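Long-range contacts in DUF3863 domain-containing protein (Parabacteroides distasonis, PDB 3LM3), which is of unknown function but is probably a carbohydrate-active enzyme, either a glycoside hydrolase or a deacetylase: residues 141-146 with 164-169; 122-127 with 157-162; 224-229 with 352-357. All coordinates share one frame; numbering follows the deposited sequence.

Interaction 1: 141-146 with 164-169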
ATOM      1  N   GLY A 141     -28.135   2.304  -3.149  1.00 14.00           N
ATOM      2  CA  GLY A 141     -27.634   1.372  -2.140  1.00 14.05           C
ATOM      3  C   GLY A 141     -26.160   1.068  -2.203  1.00 12.89           C
ATOM      4  O   GLY A 141     -25.703   0.180  -1.516  1.00 14.04           O
ATOM      5  N   TYR A 142     -25.443   1.806  -3.026  1.00 10.92           N
ATOM      6  CA  TYR A 142     -23.998   1.606  -3.210  1.00 10.94           C
ATOM      7  C   TYR A 142     -23.262   1.602  -1.884  1.00 10.45           C
ATOM      8  O   TYR A 142     -23.478   2.475  -1.037  1.00  9.75           O
ATOM      9  CB  TYR A 142     -23.411   2.718  -4.081  1.00 10.69           C
ATOM     10  CG  TYR A 142     -21.929   2.557  -4.272  1.00  9.04           C
ATOM     11  CD1 TYR A 142     -21.432   1.618  -5.141  1.00 10.44           C
ATOM     12  CD2 TYR A 142     -21.037   3.268  -3.494  1.00 10.11           C
ATOM     13  CE1 TYR A 142     -20.052   1.385  -5.261  1.00  9.07           C
ATOM     14  CE2 TYR A 142     -19.669   3.074  -3.603  1.00  9.00           C
ATOM     15  CZ  TYR A 142     -19.179   2.129  -4.484  1.00  8.37           C
ATOM     16  OH  TYR A 142     -17.842   1.930  -4.580  1.00  8.18           O
ATOM     17  N   ARG A 143     -22.372   0.637  -1.734  1.00  9.80           N
ATOM     18  CA  ARG A 143     -21.418   0.659  -0.643  1.00  8.66           C
ATOM     19  C   ARG A 143     -20.053   0.276  -1.200  1.00  9.43           C
ATOM     20  O   ARG A 143     -19.947  -0.637  -2.017  1.00  9.49           O
ATOM     21  CB  ARG A 143     -21.825  -0.306   0.447  1.00 10.24           C
ATOM     22  CG  ARG A 143     -23.146   0.049   1.101  1.00  9.70           C
ATOM     23  CD  ARG A 143     -23.574  -0.962   2.102  1.00 10.94           C
ATOM     24  NE  ARG A 143     -22.644  -1.020   3.218  1.00 11.56           N
ATOM     25  CZ  ARG A 143     -22.625  -0.176   4.227  1.00 10.77           C
ATOM     26  NH1 ARG A 143     -23.470   0.852   4.274  1.00 12.62           N
ATOM     27  NH2 ARG A 143     -21.725  -0.346   5.178  1.00 13.24           N
ATOM     28  N   PRO A 144     -18.991   0.977  -0.777  1.00  7.88           N
ATOM     29  CA  PRO A 144     -17.675   0.595  -1.255  1.00  8.94           C
ATOM     30  C   PRO A 144     -17.258  -0.785  -0.724  1.00  7.05           C
ATOM     31  O   PRO A 144     -17.794  -1.236   0.291  1.00  9.01           O
ATOM     32  CB  PRO A 144     -16.790   1.723  -0.714  1.00 10.18           C
ATOM     33  CG  PRO A 144     -17.421   2.104   0.530  1.00  9.25           C
ATOM     34  CD  PRO A 144     -18.919   2.043   0.231  1.00  8.95           C
ATOM     35  N   GLN A 145     -16.322  -1.439  -1.393  1.00  7.55           N
ATOM     36  CA  GLN A 145     -15.800  -2.719  -0.928  1.00  6.87           C
ATOM     37  C   GLN A 145     -14.535  -2.543  -0.086  1.00  7.73           C
ATOM     38  O   GLN A 145     -14.112  -3.496   0.551  1.00  7.79           O
ATOM     39  CB  GLN A 145     -15.513  -3.635  -2.112  1.00  8.08           C
ATOM     40  CG  GLN A 145     -16.765  -4.114  -2.810  1.00  9.34           C
ATOM     41  CD  GLN A 145     -16.447  -4.974  -4.010  1.00  9.57           C
ATOM     42  OE1 GLN A 145     -15.829  -4.497  -4.957  1.00 10.62           O
ATOM     43  NE2 GLN A 145     -16.863  -6.243  -3.977  1.00 11.23           N
ATOM     44  N   SER A 146     -13.957  -1.335  -0.047  1.00  7.29           N
ATOM     45  CA  SER A 146     -12.751  -1.057   0.755  1.00  6.95           C
ATOM     46  C   SER A 146     -12.848   0.336   1.343  1.00  6.46           C
ATOM     47  O   SER A 146     -13.724   1.130   0.915  1.00  8.56           O
ATOM     48  CB  SER A 146     -11.490  -1.136  -0.122  1.00  8.42           C
ATOM     49  OG  SER A 146     -11.428  -0.069  -1.045  1.00  9.41           O
ATOM     50  N   GLU A 164     -19.794  -2.563   9.532  1.00  8.31           N
ATOM     51  CA  GLU A 164     -20.095  -2.025   8.200  1.00  7.83           C
ATOM     52  C   GLU A 164     -20.125  -3.066   7.091  1.00  7.44           C
ATOM     53  O   GLU A 164     -20.409  -2.738   5.933  1.00  9.27           O
ATOM     54  CB  GLU A 164     -19.141  -0.864   7.856  1.00  8.62           C
ATOM     55  CG  GLU A 164     -19.329   0.360   8.752  1.00  9.82           C
ATOM     56  CD  GLU A 164     -20.627   1.137   8.494  1.00 13.72           C
ATOM     57  OE1 GLU A 164     -21.470   0.763   7.663  1.00 14.09           O
ATOM     58  OE2 GLU A 164     -20.823   2.167   9.166  1.00 19.01           O
ATOM     59  N   ASN A 165     -19.836  -4.327   7.427  1.00  7.37           N
ATOM     60  CA  ASN A 165     -19.787  -5.390   6.445  1.00  8.04           C
ATOM     61  C   ASN A 165     -18.886  -5.021   5.258  1.00  8.98           C
ATOM     62  O   ASN A 165     -19.218  -5.270   4.075  1.00  9.30           O
ATOM     63  CB  ASN A 165     -21.215  -5.749   5.992  1.00  8.27           C
ATOM     64  CG  ASN A 165     -21.291  -7.069   5.259  1.00 16.24           C
ATOM     65  OD1 ASN A 165     -20.502  -7.995   5.490  1.00 15.46           O
ATOM     66  ND2 ASN A 165     -22.281  -7.175   4.375  1.00 17.44           N
ATOM     67  N   ILE A 166     -17.726  -4.420   5.575  1.00  6.56           N
ATOM     68  CA  ILE A 166     -16.690  -4.083   4.589  1.00  6.50           C
ATOM     69  C   ILE A 166     -15.469  -4.866   4.995  1.00  8.02           C
ATOM     70  O   ILE A 166     -15.062  -4.807   6.144  1.00  8.98           O
ATOM     71  CB  ILE A 166     -16.426  -2.580   4.523  1.00  7.35           C
ATOM     72  CG1 ILE A 166     -17.607  -1.892   3.838  1.00  8.21           C
ATOM     73  CG2 ILE A 166     -15.070  -2.308   3.809  1.00  9.05           C
ATOM     74  CD1 ILE A 166     -17.569  -0.362   3.935  1.00 10.55           C
ATOM     75  N   HIS A 167     -14.925  -5.646   4.060  1.00  7.00           N
ATOM     76  CA  HIS A 167     -13.966  -6.692   4.387  1.00  6.27           C
ATOM     77  C   HIS A 167     -12.631  -6.502   3.662  1.00  6.41           C
ATOM     78  O   HIS A 167     -11.838  -7.434   3.596  1.00  7.32           O
ATOM     79  CB  HIS A 167     -14.544  -8.083   4.099  1.00  8.09           C
ATOM     80  CG  HIS A 167     -15.780  -8.362   4.889  1.00  6.23           C
ATOM     81  ND1 HIS A 167     -15.742  -8.762   6.208  1.00  7.01           N
ATOM     82  CD2 HIS A 167     -17.089  -8.248   4.564  1.00  9.82           C
ATOM     83  CE1 HIS A 167     -16.986  -8.914   6.651  1.00  8.33           C
ATOM     84  NE2 HIS A 167     -17.821  -8.561   5.690  1.00  9.39           N
ATOM     85  N   VAL A 168     -12.389  -5.284   3.166  1.00  6.17           N
ATOM     86  CA  VAL A 168     -11.095  -4.932   2.599  1.00  6.50           C
ATOM     87  C   VAL A 168     -10.734  -3.536   3.102  1.00  6.32           C
ATOM     88  O   VAL A 168     -11.596  -2.649   3.159  1.00  6.86           O
ATOM     89  CB  VAL A 168     -11.143  -4.915   1.065  1.00  6.70           C
ATOM     90  CG1 VAL A 168      -9.740  -4.560   0.455  1.00  8.34           C
ATOM     91  CG2 VAL A 168     -11.665  -6.243   0.556  1.00  6.59           C
ATOM     92  N   ALA A 169      -9.466  -3.311   3.453  1.00  5.84           N
ATOM     93  CA  ALA A 169      -9.012  -1.962   3.681  1.00  6.98           C
ATOM     94  C   ALA A 169      -7.555  -1.824   3.281  1.00  5.86           C
ATOM     95  O   ALA A 169      -6.745  -2.722   3.530  1.00  6.79           O
ATOM     96  CB  ALA A 169      -9.181  -1.506   5.148  1.00  7.30           C
TER
HETATM   97  O   HOH W   1     -21.003  -3.294   2.796  1.00 10.64           O
HETATM   98  O   HOH W   2     -15.651  -5.597   1.251  1.00  8.33           O

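Interaction 2: 122-127 with 157-162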
ATOM      1  N   ARG A 122     -13.432   7.457  17.379  1.00  7.32           N
ATOM      2  CA  ARG A 122     -13.646   8.558  16.455  1.00  7.99           C
ATOM      3  C   ARG A 122     -13.399   8.142  15.001  1.00  7.86           C
ATOM      4  O   ARG A 122     -14.168   8.509  14.116  1.00  7.59           O
ATOM      5  CB  ARG A 122     -12.766   9.754  16.830  1.00  6.29           C
ATOM      6  CG  ARG A 122     -12.899  10.914  15.835  1.00  8.07           C
ATOM      7  CD  ARG A 122     -12.302  12.168  16.398  1.00  8.11           C
ATOM      8  NE  ARG A 122     -12.374  13.242  15.428  1.00  7.93           N
ATOM      9  CZ  ARG A 122     -11.906  14.469  15.640  1.00  9.43           C
ATOM     10  NH1 ARG A 122     -11.325  14.771  16.798  1.00 10.96           N
ATOM     11  NH2 ARG A 122     -12.050  15.401  14.713  1.00  8.97           N
ATOM     12  N   VAL A 123     -12.303   7.417  14.749  1.00  6.54           N
ATOM     13  CA  VAL A 123     -12.070   6.890  13.426  1.00  5.56           C
ATOM     14  C   VAL A 123     -13.265   6.055  12.995  1.00  6.60           C
ATOM     15  O   VAL A 123     -13.756   6.219  11.874  1.00  7.19           O
ATOM     16  CB  VAL A 123     -10.761   6.094  13.328  1.00  6.99           C
ATOM     17  CG1 VAL A 123     -10.569   5.500  11.927  1.00  7.26           C
ATOM     18  CG2 VAL A 123      -9.533   6.963  13.720  1.00  9.65           C
ATOM     19  N   ASN A 124     -13.743   5.164  13.864  1.00  6.36           N
ATOM     20  CA  ASN A 124     -14.859   4.303  13.480  1.00  7.56           C
ATOM     21  C   ASN A 124     -16.108   5.130  13.133  1.00  6.19           C
ATOM     22  O   ASN A 124     -16.768   4.905  12.107  1.00  7.48           O
ATOM     23  CB  ASN A 124     -15.196   3.301  14.598  1.00  6.78           C
ATOM     24  CG  ASN A 124     -14.083   2.307  14.836  1.00  7.21           C
ATOM     25  OD1 ASN A 124     -13.182   2.168  14.003  1.00  7.66           O
ATOM     26  ND2 ASN A 124     -14.111   1.634  15.988  1.00  8.26           N
ATOM     27  N   ARG A 125     -16.421   6.090  13.984  1.00  6.33           N
ATOM     28  CA  ARG A 125     -17.591   6.929  13.805  1.00  6.55           C
ATOM     29  C   ARG A 125     -17.508   7.690  12.486  1.00  6.58           C
ATOM     30  O   ARG A 125     -18.493   7.777  11.749  1.00  6.68           O
ATOM     31  CB  ARG A 125     -17.752   7.892  14.981  1.00  6.69           C
ATOM     32  CG  ARG A 125     -18.872   8.879  14.808  1.00  8.23           C
ATOM     33  CD  ARG A 125     -19.079   9.716  16.066  1.00 11.56           C
ATOM     34  NE  ARG A 125     -17.895  10.524  16.389  1.00  9.92           N
ATOM     35  CZ  ARG A 125     -17.052  10.343  17.406  1.00  8.69           C
ATOM     36  NH1 ARG A 125     -17.199   9.359  18.278  1.00 10.87           N
ATOM     37  NH2 ARG A 125     -16.024  11.165  17.550  1.00 10.41           N
ATOM     38  N   GLU A 126     -16.342   8.269  12.187  1.00  6.32           N
ATOM     39  CA  GLU A 126     -16.191   9.075  10.989  1.00  7.63           C
ATOM     40  C   GLU A 126     -16.145   8.220   9.730  1.00  7.17           C
ATOM     41  O   GLU A 126     -16.692   8.622   8.703  1.00  8.22           O
ATOM     42  CB  GLU A 126     -14.980  10.011  11.127  1.00  8.11           C
ATOM     43  CG  GLU A 126     -15.240  11.036  12.244  1.00  7.95           C
ATOM     44  CD  GLU A 126     -14.175  12.098  12.409  1.00  9.03           C
ATOM     45  OE1 GLU A 126     -13.195  12.094  11.638  1.00  9.34           O
ATOM     46  OE2 GLU A 126     -14.344  12.938  13.329  1.00  8.98           O
HETATM   47  N   MSE A 127     -15.573   7.022   9.788  1.00  6.46           N
HETATM   48  CA  MSE A 127     -15.695   6.099   8.671  1.00  7.47           C
HETATM   49  C   MSE A 127     -17.162   5.825   8.373  1.00  7.62           C
HETATM   50  O   MSE A 127     -17.560   5.843   7.196  1.00  7.01           O
HETATM   51  CB  MSE A 127     -14.948   4.775   8.920  1.00  7.58           C
HETATM   52  CG  MSE A 127     -13.453   4.883   8.895  1.00  8.65           C
HETATM   53 SE   MSE A 127     -12.501   3.205   8.868  0.75 10.06          SE
HETATM   54  CE  MSE A 127     -13.254   2.446  10.486  1.00  7.61           C
ATOM     55  N   LEU A 157     -10.345  -1.979  11.735  1.00  7.70           N
ATOM     56  CA  LEU A 157     -10.585  -3.056  10.768  1.00  7.42           C
ATOM     57  C   LEU A 157     -11.673  -4.017  11.233  1.00  7.37           C
ATOM     58  O   LEU A 157     -12.534  -4.437  10.452  1.00  7.37           O
ATOM     59  CB  LEU A 157      -9.258  -3.754  10.481  1.00  7.50           C
ATOM     60  CG  LEU A 157      -8.151  -2.815  10.008  1.00  9.47           C
ATOM     61  CD1 LEU A 157      -6.835  -3.557   9.820  1.00 13.59           C
ATOM     62  CD2 LEU A 157      -8.571  -2.134   8.727  1.00 12.37           C
ATOM     63  N   ARG A 158     -11.643  -4.371  12.517  1.00  7.36           N
ATOM     64  CA  ARG A 158     -12.707  -5.118  13.191  0.70  7.86           C
ATOM     65  C   ARG A 158     -14.054  -4.442  12.974  1.00  6.33           C
ATOM     66  O   ARG A 158     -15.061  -5.060  12.633  1.00  6.64           O
ATOM     67  CB  ARG A 158     -12.367  -5.126  14.690  0.70 10.89           C
ATOM     68  CG  ARG A 158     -13.351  -5.769  15.620  0.70 12.81           C
ATOM     69  CD  ARG A 158     -14.510  -4.860  16.009  0.70 16.69           C
ATOM     70  NE  ARG A 158     -14.223  -3.532  16.617  0.70 11.06           N
ATOM     71  CZ  ARG A 158     -15.215  -2.695  16.924  0.70 15.83           C
ATOM     72  NH1 ARG A 158     -16.466  -3.048  16.610  0.70 10.50           N
ATOM     73  NH2 ARG A 158     -14.987  -1.508  17.504  0.70 14.42           N
ATOM     74  N   TYR A 159     -14.074  -3.142  13.235  1.00  5.80           N
ATOM     75  CA  TYR A 159     -15.296  -2.372  13.101  1.00  5.28           C
ATOM     76  C   TYR A 159     -15.836  -2.399  11.661  1.00  6.50           C
ATOM     77  O   TYR A 159     -17.030  -2.571  11.423  1.00  6.83           O
ATOM     78  CB  TYR A 159     -15.036  -0.928  13.561  1.00  7.22           C
ATOM     79  CG  TYR A 159     -16.200   0.013  13.442  1.00  6.97           C
ATOM     80  CD1 TYR A 159     -16.409   0.757  12.279  1.00  7.75           C
ATOM     81  CD2 TYR A 159     -17.077   0.170  14.506  1.00  8.22           C
ATOM     82  CE1 TYR A 159     -17.481   1.631  12.180  1.00  7.51           C
ATOM     83  CE2 TYR A 159     -18.129   1.044  14.426  1.00  7.47           C
ATOM     84  CZ  TYR A 159     -18.342   1.767  13.264  1.00  8.65           C
ATOM     85  OH  TYR A 159     -19.415   2.666  13.223  1.00 10.58           O
ATOM     86  N   LEU A 160     -14.955  -2.196  10.694  1.00  6.37           N
ATOM     87  CA  LEU A 160     -15.376  -2.241   9.288  0.60  6.85           C
ATOM     88  C   LEU A 160     -16.003  -3.572   8.968  1.00  7.52           C
ATOM     89  O   LEU A 160     -17.096  -3.618   8.395  1.00  8.89           O
ATOM     90  CB  LEU A 160     -14.205  -2.010   8.334  0.60  7.15           C
ATOM     91  CG  LEU A 160     -13.746  -0.572   8.265  0.60  2.17           C
ATOM     92  CD1 LEU A 160     -12.501  -0.429   7.358  0.60  4.14           C
ATOM     93  CD2 LEU A 160     -14.866   0.372   7.833  0.60  7.30           C
ATOM     94  N   ALA A 161     -15.338  -4.662   9.359  1.00  6.83           N
ATOM     95  CA  ALA A 161     -15.810  -5.994   9.023  1.00  9.83           C
ATOM     96  C   ALA A 161     -17.158  -6.273   9.679  1.00  9.96           C
ATOM     97  O   ALA A 161     -18.097  -6.762   9.037  1.00 10.93           O
ATOM     98  CB  ALA A 161     -14.791  -7.046   9.480  1.00  9.67           C
ATOM     99  N   GLU A 162     -17.252  -5.998  10.978  1.00  7.75           N
ATOM    100  CA  GLU A 162     -18.365  -6.462  11.795  1.00  7.04           C
ATOM    101  C   GLU A 162     -19.518  -5.483  11.822  1.00  8.22           C
ATOM    102  O   GLU A 162     -20.693  -5.897  11.858  1.00 11.58           O
ATOM    103  CB  GLU A 162     -17.863  -6.808  13.201  1.00 10.29           C
ATOM    104  CG  GLU A 162     -16.840  -7.967  13.102  1.00 13.27           C
ATOM    105  CD  GLU A 162     -16.058  -8.336  14.364  1.00 25.42           C
ATOM    106  OE1 GLU A 162     -16.285  -7.758  15.460  1.00 16.25           O
ATOM    107  OE2 GLU A 162     -15.168  -9.234  14.230  1.00 23.19           O
TER

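Interaction 3: 224-229 with 352-357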
ATOM      1  N   CYS A 224      15.164  -0.420  -2.315  1.00  6.85           N
ATOM      2  CA  CYS A 224      15.062   0.962  -1.874  1.00  6.44           C
ATOM      3  C   CYS A 224      14.440   1.071  -0.486  1.00  6.80           C
ATOM      4  O   CYS A 224      14.832   1.915   0.331  1.00  7.61           O
ATOM      5  CB  CYS A 224      14.231   1.778  -2.850  1.00  6.91           C
ATOM      6  SG  CYS A 224      14.814   1.731  -4.578  1.00  8.29           S
ATOM      7  N   ALA A 225      13.456   0.212  -0.225  1.00  7.38           N
ATOM      8  CA  ALA A 225      12.626   0.308   0.978  1.00  7.49           C
ATOM      9  C   ALA A 225      13.306  -0.175   2.232  1.00  8.76           C
ATOM     10  O   ALA A 225      12.747  -0.023   3.315  1.00  9.60           O
ATOM     11  CB  ALA A 225      11.302  -0.447   0.743  1.00  8.79           C
ATOM     12  N   ARG A 226      14.505  -0.757   2.145  1.00  8.17           N
ATOM     13  CA  ARG A 226      15.273  -1.131   3.328  1.00  8.76           C
ATOM     14  C   ARG A 226      15.589   0.072   4.192  1.00 11.59           C
ATOM     15  O   ARG A 226      15.684  -0.055   5.405  1.00 12.52           O
ATOM     16  CB  ARG A 226      16.630  -1.760   2.952  1.00 11.06           C
ATOM     17  CG  ARG A 226      16.564  -3.044   2.191  1.00 13.67           C
ATOM     18  CD  ARG A 226      17.969  -3.413   1.696  1.00 10.70           C
ATOM     19  NE  ARG A 226      18.509  -2.361   0.838  1.00 11.61           N
ATOM     20  CZ  ARG A 226      19.750  -1.883   0.835  1.00 13.25           C
ATOM     21  NH1 ARG A 226      20.701  -2.398   1.621  1.00 16.54           N
ATOM     22  NH2 ARG A 226      20.071  -0.905   0.017  1.00 14.67           N
ATOM     23  N   ARG A 227      15.799   1.226   3.581  1.00 11.05           N
ATOM     24  CA  ARG A 227      16.207   2.455   4.290  0.60 11.62           C
ATOM     25  C   ARG A 227      15.069   3.127   5.025  1.00 10.25           C
ATOM     26  O   ARG A 227      13.948   2.979   4.661  1.00 10.50           O
ATOM     27  CB  ARG A 227      16.747   3.489   3.308  0.60 13.28           C
ATOM     28  CG  ARG A 227      18.205   3.383   2.997  0.60 13.29           C
ATOM     29  CD  ARG A 227      18.560   2.098   2.251  0.60 10.30           C
ATOM     30  NE  ARG A 227      20.011   1.973   2.100  0.60 12.27           N
ATOM     31  CZ  ARG A 227      20.779   2.683   1.253  0.60 18.58           C
ATOM     32  NH1 ARG A 227      20.277   3.611   0.461  0.60 13.43           N
ATOM     33  NH2 ARG A 227      22.089   2.470   1.244  0.60 18.99           N
ATOM     34  N   SER A 228      15.432   3.884   6.072  0.50 12.69           N
ATOM     35  CA  SER A 228      14.571   4.894   6.683  0.50 11.71           C
ATOM     36  C   SER A 228      14.854   6.213   6.004  0.50 12.17           C
ATOM     37  O   SER A 228      16.012   6.528   5.773  0.50 12.89           O
ATOM     38  CB  SER A 228      14.878   5.023   8.194  0.50 11.74           C
ATOM     39  OG  SER A 228      13.982   5.912   8.860  0.50  9.55           O
ATOM     40  N   GLY A 229      13.798   6.966   5.700  0.50 12.51           N
ATOM     41  CA  GLY A 229      13.897   8.305   5.144  0.50 12.39           C
ATOM     42  C   GLY A 229      14.481   8.391   3.733  0.50 15.02           C
ATOM     43  O   GLY A 229      14.367   7.437   2.946  0.50 15.57           O
ATOM     44  N   ASP A 352      18.967   4.386  -6.378  1.00  6.31           N
ATOM     45  CA  ASP A 352      19.291   3.600  -5.198  1.00  7.14           C
ATOM     46  C   ASP A 352      18.819   2.145  -5.255  1.00  7.30           C
ATOM     47  O   ASP A 352      18.883   1.427  -4.271  1.00  8.12           O
ATOM     48  CB  ASP A 352      18.785   4.307  -3.918  1.00  7.35           C
ATOM     49  CG  ASP A 352      17.277   4.533  -3.903  1.00  8.75           C
ATOM     50  OD1 ASP A 352      16.676   4.631  -4.979  1.00  7.99           O
ATOM     51  OD2 ASP A 352      16.717   4.668  -2.786  1.00  8.65           O
ATOM     52  N   SER A 353      18.360   1.679  -6.419  1.00  6.40           N
ATOM     53  CA  SER A 353      18.062   0.251  -6.605  1.00  7.70           C
ATOM     54  C   SER A 353      19.373  -0.426  -7.058  1.00  6.24           C
ATOM     55  O   SER A 353      19.559  -0.764  -8.225  1.00  6.96           O
ATOM     56  CB  SER A 353      16.934   0.074  -7.630  1.00  8.51           C
ATOM     57  OG  SER A 353      16.504  -1.282  -7.729  1.00  7.65           O
ATOM     58  N   TYR A 354      20.264  -0.612  -6.096  1.00  6.70           N
ATOM     59  CA  TYR A 354      21.664  -0.956  -6.373  1.00  5.29           C
ATOM     60  C   TYR A 354      21.795  -2.316  -7.019  1.00  6.65           C
ATOM     61  O   TYR A 354      21.266  -3.331  -6.543  1.00  6.89           O
ATOM     62  CB  TYR A 354      22.545  -0.829  -5.114  1.00  6.78           C
ATOM     63  CG  TYR A 354      22.570   0.605  -4.630  1.00  7.72           C
ATOM     64  CD1 TYR A 354      23.132   1.623  -5.389  1.00  7.36           C
ATOM     65  CD2 TYR A 354      22.013   0.957  -3.399  1.00  7.83           C
ATOM     66  CE1 TYR A 354      23.124   2.938  -4.972  1.00  7.21           C
ATOM     67  CE2 TYR A 354      21.988   2.279  -2.991  1.00  8.68           C
ATOM     68  CZ  TYR A 354      22.572   3.258  -3.755  1.00  7.49           C
ATOM     69  OH  TYR A 354      22.552   4.587  -3.390  1.00  9.35           O
ATOM     70  N   ASN A 355      22.548  -2.354  -8.119  1.00  5.99           N
ATOM     71  CA  ASN A 355      22.605  -3.546  -8.948  1.00  6.22           C
ATOM     72  C   ASN A 355      23.292  -4.743  -8.311  1.00  6.09           C
ATOM     73  O   ASN A 355      23.000  -5.856  -8.699  1.00  8.08           O
ATOM     74  CB  ASN A 355      23.220  -3.242 -10.337  1.00  6.88           C
ATOM     75  CG  ASN A 355      24.641  -2.705 -10.305  1.00  6.43           C
ATOM     76  OD1 ASN A 355      25.301  -2.627  -9.257  1.00  6.72           O
ATOM     77  ND2 ASN A 355      25.159  -2.379 -11.507  1.00  6.33           N
ATOM     78  N   ASN A 356      24.176  -4.496  -7.353  1.00  7.69           N
ATOM     79  CA  ASN A 356      24.962  -5.540  -6.753  1.00  6.82           C
ATOM     80  C   ASN A 356      24.206  -6.300  -5.676  1.00  6.51           C
ATOM     81  O   ASN A 356      24.732  -7.287  -5.161  1.00  7.06           O
ATOM     82  CB  ASN A 356      26.228  -4.956  -6.126  1.00  6.05           C
ATOM     83  CG  ASN A 356      25.930  -4.093  -4.921  1.00  9.93           C
ATOM     84  OD1 ASN A 356      25.290  -3.059  -5.040  1.00 12.09           O
ATOM     85  ND2 ASN A 356      26.433  -4.510  -3.745  1.00 13.00           N
ATOM     86  N   LEU A 357      22.988  -5.852  -5.363  1.00  6.87           N
ATOM     87  CA  LEU A 357      22.210  -6.462  -4.285  1.00  6.91           C
ATOM     88  C   LEU A 357      21.139  -7.411  -4.787  1.00  7.23           C
ATOM     89  O   LEU A 357      20.437  -7.124  -5.766  1.00  7.72           O
ATOM     90  CB  LEU A 357      21.587  -5.357  -3.422  1.00  7.00           C
ATOM     91  CG  LEU A 357      22.555  -4.427  -2.695  1.00  8.23           C
ATOM     92  CD1 LEU A 357      21.790  -3.310  -1.978  1.00  9.60           C
ATOM     93  CD2 LEU A 357      23.455  -5.193  -1.703  1.00 10.45           C
TER
HETATM   94  O   HOH W   3      17.123   3.356  -0.502  1.00  9.92           O
HETATM   95  O   HOH W   4      19.045   1.361  -1.484  1.00 10.69           O

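Interaction 1: 141-146 with 164-169
R143 NH2 is shared by two acceptors of one residue, giving 2.7 Å to E164 OE1 in a salt bridge and 2.8 Å to the backbone E164 O. The carbonyl takes its N-H in its own plane, on a lone pair. OE1 is met on its anti side, and the guanidinium and carboxylate planes lie only 16° apart although the two side chains cross at about a right angle. A bend at chi3 (64°) turns NE of R143 toward water 1, which accepts from NE at 2.8 Å and donates to N165 O. The other carboxylate oxygen, E164 OE2, is hydrogen-bonded to S128 OG of helix 120-138, and this second bond probably limits rotation of the carboxylate. An alanine at R143 would probably leave E164 O and OE1 without this donor and water 1 without its link to segment 141-146. The positive guanidinium also lies close to the C-terminal part of helix 154-163, where the helix dipole would probably favour it.

Deeper in, I166 lies against the backbone of the other segment: its CG1 approaches P144 O, while CG2 is 3.6 Å from Q145 O. That carbonyl is also 3.3 Å from V168 CB, and water 2 donates to it at 2.7 Å while accepting from H167 N, bridging the backbones where they are too far apart to bond directly. Farther along they draw together, with a CA-H...O contact of 3.1 Å from S146 CA to V168 O. The two segments lead into strands 146-148 and 168-172, parallel neighbours joined through helix 154-163, so the contact belongs to a beta-alpha-beta crossover, consistent with the alpha/beta architecture of the glycoside hydrolase/deacetylase clan.

Interaction 2: 122-127 with 157-162
Helix segments 122-127 and 157-162 cross at -35° with their axes 10.1 Å apart, and come nearest at N124 and Y159. The aromatic ring of Y159 takes the N124 side chain over one face. N124 CB stands 3.4 Å from the ring centroid, almost on the ring normal, in a CH-pi contact, and the amide runs on from there as a flat group stacked 5° from the ring plane, its CG 3.4 Å from Y159 CG. N156 ND2 bonds N124 OD1 and D155 OD2 receives N124 ND2, so the amide is fixed in rotation. Y159 OH is hydrogen-bonded to S128 OG, anchoring the far end of the ring to helix 120-138.

The two helices pack side by side against the parallel sheet containing strands 146-148 and 168-172, one alpha layer of an alpha/beta fold; M127 and L160 both reach I147 of that sheet. In the conformer of L160 described here, M127, a selenomethionine, brings its CE to 3.7 Å from L160 CD2, with SE also close to the leucine methyls. A bend at chi3 (-57°) puts CE there. This apolar pair lies buried on the sheet side of the stacked amide.

Interaction 3: 224-229 with 352-357
C224 SG packs against the carboxylate of D352, 3.5 Å from OD1, and touches S353 CB from the same buried corner. With CG of D352 set between its backbone N and carbonyl carbon (chi1 60°), the carboxylate lies against this sulfur. D352 is fixed from outside as well: OD1 forms a salt bridge with R242 and OD2 accepts from N239 N, while S353 OG is hydrogen-bonded to D221.

The other side of the contact is looser and wetter. R226 offers one guanidinium face to L357, whose CD1 lies 3.4 Å above the plane, toward the rim. R226 NE is hydrogen-bonded to I223 O, and NH2 donates to water 4 at 2.9 Å, a water that also lies 2.8 Å from D352 O. Across the contact R227, given here in one of two conformers, approaches the edge of the Y354 ring, NH1 to CE2 at 4.1 Å, the two planes 70° apart; its guanidinium also makes a cation-pi contact with Y238. Water 3 lies within hydrogen-bonding distance of D352 OD2 and C224 O and accepts a weak bond from R227 NH1.

In this conformer R227 NH1 remains 4.9 Å from D352 OD2, too far for a direct salt bridge. Their attraction is probably felt at a distance and through the weak link by water 3, while the direct charge pairing of D352 is made with R242.

Interactions 1 and 2 form one continuous region, their centres 11 Å apart and their segments alternating along the chain. Helix 154-163 runs into strand 168-172, and I166 N lies 3.0 Å from L160 O in a probable hydrogen bond, while A169 CB packs 3.7 Å from L157 CD2. S128 of helix 120-138 serves both contacts, bonding E164 in one and Y159 in the other. Interaction 3 stands on the opposite side of the chain's centre, about 36 Å centre to centre from each; its nearest atoms are about 18 Å from interaction 1 and about 21 Å from interaction 2. A bound di(hydroxyethyl)ether lies about 4 Å from the Y354 side chain.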